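Local coordinates for protein glutathione peroxidase (Trypanosoma cruzi, PDB 3E0U) that probably reduces peroxides as a glutathione peroxidase-like enzyme built on the thioredoxin fold, at residues Lys97-Asn101 with Gly102-His106; Ser149-Asp152 with Ile153-Lys156. All coordinates share one frame; numbering follows the deposited sequence.

Interaction 1: Lys97-Asn101 with Gly102-His106; sequences KIDVN and GSKAH
D99 O accepts a bond from H106 N (3.0 Å, N-H...O angle 140°) and so closes an irregular loop that contains a type I beta turn from G102 to A105. The turn is held by A105 N to G102 O at 2.9 Å. The loop belongs to the long connection between strand 60-65 and helix 107-115 of the thioredoxin fold; backbone bonding of I98 with P65 sets it beside the strand's end, and H106 is the N-cap of the helix, its ND1 accepting from L108 N. A105 CB lies 3.6 Å from V100 C, against the chain entering the loop. D99 OD2 meets CB and CE of K104, each at 3.8 Å, the two side chains crossing at a slant. K104 bends at chi3 (-38°), and its NZ stays 4.8 Å from D99 OD2, too far for contact, though the opposite charges may attract weakly. Two waters bridge the segments: one accepts from D99 N and donates to K104 O at 2.8 Å, while the second donates to N101 O and is weakly bound to D99 OD2 and K104 N. N101 OD1 is hydrogen-bonded to K113 NZ and I125 N. With CG1 between its backbone N and carbonyl carbon (chi1 60°), I98 crosses the H106 side chain at about a right angle and brings CD1 to 3.9 Å from H106 CB.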
loop_
_atom_site.group_PDB
_atom_site.type_symbol
_atom_site.label_atom_id
_atom_site.label_comp_id
_atom_site.label_asym_id
_atom_site.label_seq_id
_atom_site.Cartn_x
_atom_site.Cartn_y
_atom_site.Cartn_z
ATOM N N LYS A 97 10.316 -2.669 -7.372
ATOM C CA LYS A 97 10.868 -1.638 -6.523
ATOM C C LYS A 97 10.712 -0.287 -7.206
ATOM O O LYS A 97 10.846 -0.191 -8.422
ATOM C CB LYS A 97 12.337 -1.942 -6.178
ATOM C CG LYS A 97 13.011 -0.845 -5.287
ATOM C CD LYS A 97 14.216 -1.323 -4.540
ATOM C CE LYS A 97 15.293 -1.826 -5.499
ATOM N NZ LYS A 97 15.204 -3.304 -5.807
ATOM N N ILE A 98 10.324 0.728 -6.431
ATOM C CA ILE A 98 10.099 2.073 -6.919
ATOM C C ILE A 98 10.693 3.026 -5.885
ATOM O O ILE A 98 11.140 2.598 -4.844
ATOM C CB ILE A 98 8.551 2.411 -7.074
ATOM C CG1 ILE A 98 7.792 2.285 -5.715
ATOM C CG2 ILE A 98 7.920 1.557 -8.200
ATOM C CD1 ILE A 98 6.477 3.059 -5.625
ATOM N N ASP A 99 10.760 4.308 -6.203
ATOM C CA ASP A 99 11.057 5.305 -5.209
ATOM C C ASP A 99 9.676 5.872 -4.858
ATOM O O ASP A 99 8.799 5.922 -5.713
ATOM C CB ASP A 99 12.000 6.389 -5.788
ATOM C CG ASP A 99 13.449 5.868 -6.045
ATOM O OD1 ASP A 99 13.958 5.059 -5.249
ATOM O OD2 ASP A 99 14.108 6.278 -7.016
ATOM N N VAL A 100 9.459 6.268 -3.611
ATOM C CA VAL A 100 8.179 6.818 -3.193
ATOM C C VAL A 100 8.279 8.305 -2.916
ATOM O O VAL A 100 7.232 8.958 -2.811
ATOM C CB VAL A 100 7.553 6.073 -1.942
ATOM C CG1 VAL A 100 7.318 4.611 -2.257
ATOM C CG2 VAL A 100 8.452 6.177 -0.776
ATOM N N ASN A 101 9.529 8.797 -2.733
ATOM C CA ASN A 101 9.894 10.242 -2.563
ATOM C C ASN A 101 10.954 10.671 -3.558
ATOM O O ASN A 101 11.720 9.846 -4.003
ATOM C CB ASN A 101 10.476 10.561 -1.170
ATOM C CG ASN A 101 9.524 10.228 -0.019
ATOM O OD1 ASN A 101 8.308 10.481 -0.069
ATOM N ND2 ASN A 101 10.107 9.764 1.075
ATOM N N GLY A 102 11.125 11.987 -3.741
ATOM C CA GLY A 102 12.170 12.533 -4.634
ATOM C C GLY A 102 11.849 12.641 -6.126
ATOM O O GLY A 102 10.784 12.213 -6.576
ATOM N N SER A 103 12.761 13.242 -6.892
ATOM C CA SER A 103 12.604 13.425 -8.349
ATOM C C SER A 103 12.261 12.161 -9.176
ATOM O O SER A 103 11.890 12.249 -10.357
ATOM C CB SER A 103 13.867 14.073 -8.926
ATOM O OG SER A 103 14.938 13.135 -8.967
ATOM N N LYS A 104 12.415 10.977 -8.591
ATOM C CA LYS A 104 12.028 9.773 -9.321
ATOM C C LYS A 104 10.879 8.978 -8.654
ATOM O O LYS A 104 10.624 7.847 -9.033
ATOM C CB LYS A 104 13.245 8.864 -9.614
ATOM C CG LYS A 104 14.479 9.603 -10.102
ATOM C CD LYS A 104 15.423 8.717 -10.950
ATOM C CE LYS A 104 15.519 7.268 -10.410
ATOM N NZ LYS A 104 16.588 6.466 -11.131
ATOM N N ALA A 105 10.154 9.592 -7.723
ATOM C CA ALA A 105 9.049 8.920 -7.052
ATOM C C ALA A 105 8.088 8.428 -8.131
ATOM O O ALA A 105 8.142 8.951 -9.263
ATOM C CB ALA A 105 8.354 9.886 -6.130
ATOM N N HIS A 106 7.247 7.414 -7.829
ATOM C CA HIS A 106 6.208 6.971 -8.791
ATOM C C HIS A 106 5.023 7.918 -8.665
ATOM O O HIS A 106 4.720 8.320 -7.555
ATOM C CB HIS A 106 5.742 5.533 -8.587
ATOM C CG HIS A 106 5.084 4.941 -9.817
ATOM N ND1 HIS A 106 3.867 5.380 -10.303
ATOM C CD2 HIS A 106 5.487 3.961 -10.664
ATOM C CE1 HIS A 106 3.566 4.730 -11.411
ATOM N NE2 HIS A 106 4.516 3.843 -11.637
HETATM O O HOH W 1 10.240 5.055 -9.095
HETATM O O HOH W 2 13.690 8.894 -6.361
#

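Interaction 2: Ser149-Asp152 with Ile153-Lys156; sequences SVED and IEKK
I153 N bonds to S149 O (3.3 Å), with the donor above the carbonyl plane, and makes a second, weak bond to V150 O in this first turn of helix 150-157. The I153 side chain lies over the same carbonyl, its CG1 3.4 Å from S149 O, then runs inward to meet T46 and L50 of helix 43-54 and L29 and Y31 of strand 28-33. D152 contributes mainly through its backbone: its N is held by S149 OG at 3.2 Å, and its carbonyl O is 3.7 Å from K155 CB. E154 N bonds to V150 O at 3.0 Å, in the carbonyl plane. The E154 chain is extended beyond CG and lies beside V150, pointing the same way, so that OE1 comes to 3.6 Å from V150 CG1. The same OE1 is 3.5 Å from E151 OE2, a like-charge approach with the two carboxylate planes 33° apart. K53, salt-bridged to E154 OE2, probably eases this repulsion, and Y54 OH is hydrogen-bonded to that oxygen as well. The whole is a serine N-cap opening an amphipathic helix of the thioredoxin fold, packed on the sheet next to helix 43-54.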
loop_
_atom_site.group_PDB
_atom_site.type_symbol
_atom_site.label_atom_id
_atom_site.label_comp_id
_atom_site.label_asym_id
_atom_site.label_seq_id
_atom_site.Cartn_x
_atom_site.Cartn_y
_atom_site.Cartn_z
ATOM N N SER A 149 -2.942 -0.499 14.243
ATOM C CA SER A 149 -3.339 -1.897 14.447
ATOM C C SER A 149 -4.278 -2.456 13.356
ATOM O O SER A 149 -4.693 -1.741 12.440
ATOM C CB SER A 149 -3.996 -2.056 15.815
ATOM O OG SER A 149 -5.064 -1.140 15.950
ATOM N N VAL A 150 -4.556 -3.751 13.425
ATOM C CA VAL A 150 -5.557 -4.367 12.559
ATOM C C VAL A 150 -6.921 -3.688 12.755
ATOM O O VAL A 150 -7.560 -3.274 11.777
ATOM C CB VAL A 150 -5.707 -5.858 12.879
ATOM C CG1 VAL A 150 -7.014 -6.393 12.360
ATOM C CG2 VAL A 150 -4.543 -6.631 12.317
ATOM N N GLU A 151 -7.329 -3.532 14.015
ATOM C CA GLU A 151 -8.603 -2.900 14.349
ATOM C C GLU A 151 -8.671 -1.476 13.843
ATOM O O GLU A 151 -9.731 -1.017 13.422
ATOM C CB GLU A 151 -8.879 -2.883 15.863
ATOM C CG GLU A 151 -9.897 -3.906 16.398
ATOM C CD GLU A 151 -9.327 -5.322 16.547
ATOM O OE1 GLU A 151 -9.485 -5.942 17.650
ATOM O OE2 GLU A 151 -8.669 -5.785 15.580
ATOM N N ASP A 152 -7.578 -0.739 14.012
ATOM C CA ASP A 152 -7.581 0.647 13.604
ATOM C C ASP A 152 -7.816 0.802 12.120
ATOM O O ASP A 152 -8.531 1.721 11.700
ATOM C CB ASP A 152 -6.367 1.420 14.125
ATOM C CG ASP A 152 -6.637 2.031 15.494
ATOM O OD1 ASP A 152 -7.774 2.533 15.724
ATOM O OD2 ASP A 152 -5.727 2.023 16.348
ATOM N N ILE A 153 -7.337 -0.183 11.351
ATOM C CA ILE A 153 -7.561 -0.206 9.898
ATOM C C ILE A 153 -9.012 -0.657 9.581
ATOM O O ILE A 153 -9.631 -0.130 8.647
ATOM C CB ILE A 153 -6.492 -1.061 9.133
ATOM C CG1 ILE A 153 -5.105 -0.415 9.302
ATOM C CG2 ILE A 153 -6.929 -1.298 7.630
ATOM C CD1 ILE A 153 -4.000 -1.043 8.556
ATOM N N GLU A 154 -9.576 -1.525 10.426
ATOM C CA GLU A 154 -10.932 -2.046 10.209
ATOM C C GLU A 154 -12.053 -0.997 10.388
ATOM O O GLU A 154 -13.093 -1.059 9.714
ATOM C CB GLU A 154 -11.175 -3.309 11.050
ATOM C CG GLU A 154 -10.507 -4.548 10.444
ATOM C CD GLU A 154 -10.491 -5.716 11.388
ATOM O OE1 GLU A 154 -10.455 -5.484 12.598
ATOM O OE2 GLU A 154 -10.481 -6.872 10.933
ATOM N N LYS A 155 -11.849 -0.080 11.338
ATOM C CA LYS A 155 -12.724 1.057 11.541
ATOM C C LYS A 155 -13.047 1.759 10.208
ATOM O O LYS A 155 -14.199 2.107 9.960
ATOM C CB LYS A 155 -12.095 2.064 12.522
ATOM C CG LYS A 155 -12.403 1.865 13.990
ATOM C CD LYS A 155 -11.882 3.071 14.813
ATOM C CE LYS A 155 -12.714 4.373 14.643
ATOM N NZ LYS A 155 -13.650 4.735 15.791
ATOM N N LYS A 156 -12.028 2.045 9.395
ATOM C CA LYS A 156 -12.233 2.677 8.069
ATOM C C LYS A 156 -12.570 1.698 6.909
ATOM O O LYS A 156 -13.392 2.002 6.041
ATOM C CB LYS A 156 -11.012 3.509 7.682
ATOM C CG LYS A 156 -10.386 4.301 8.812
ATOM C CD LYS A 156 -11.328 5.364 9.421
ATOM C CE LYS A 156 -10.484 6.362 10.333
ATOM N NZ LYS A 156 -11.391 7.450 11.013
#

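How the interactions relate
Interactions 1 and 2 lie on opposite sides of the chain's centre, their centres 27 Å apart and their nearest atoms about 17 Å apart, so neither touches the other. Each is local and each stands at the start of a helix: residues 97-106 form an irregular surface loop that ends in a histidine cap for helix 107-115, whereas residues 149-156 open helix 150-157 with a serine cap. The loop is held by one cross-segment backbone bond and two bridging waters. The helix uses regular i to i+4 bonding and is partly buried, with I153 on the sheet and E154 paired with K53 of helix 43-54. Charge differs too: D99 faces a lysine, E151 another glutamate.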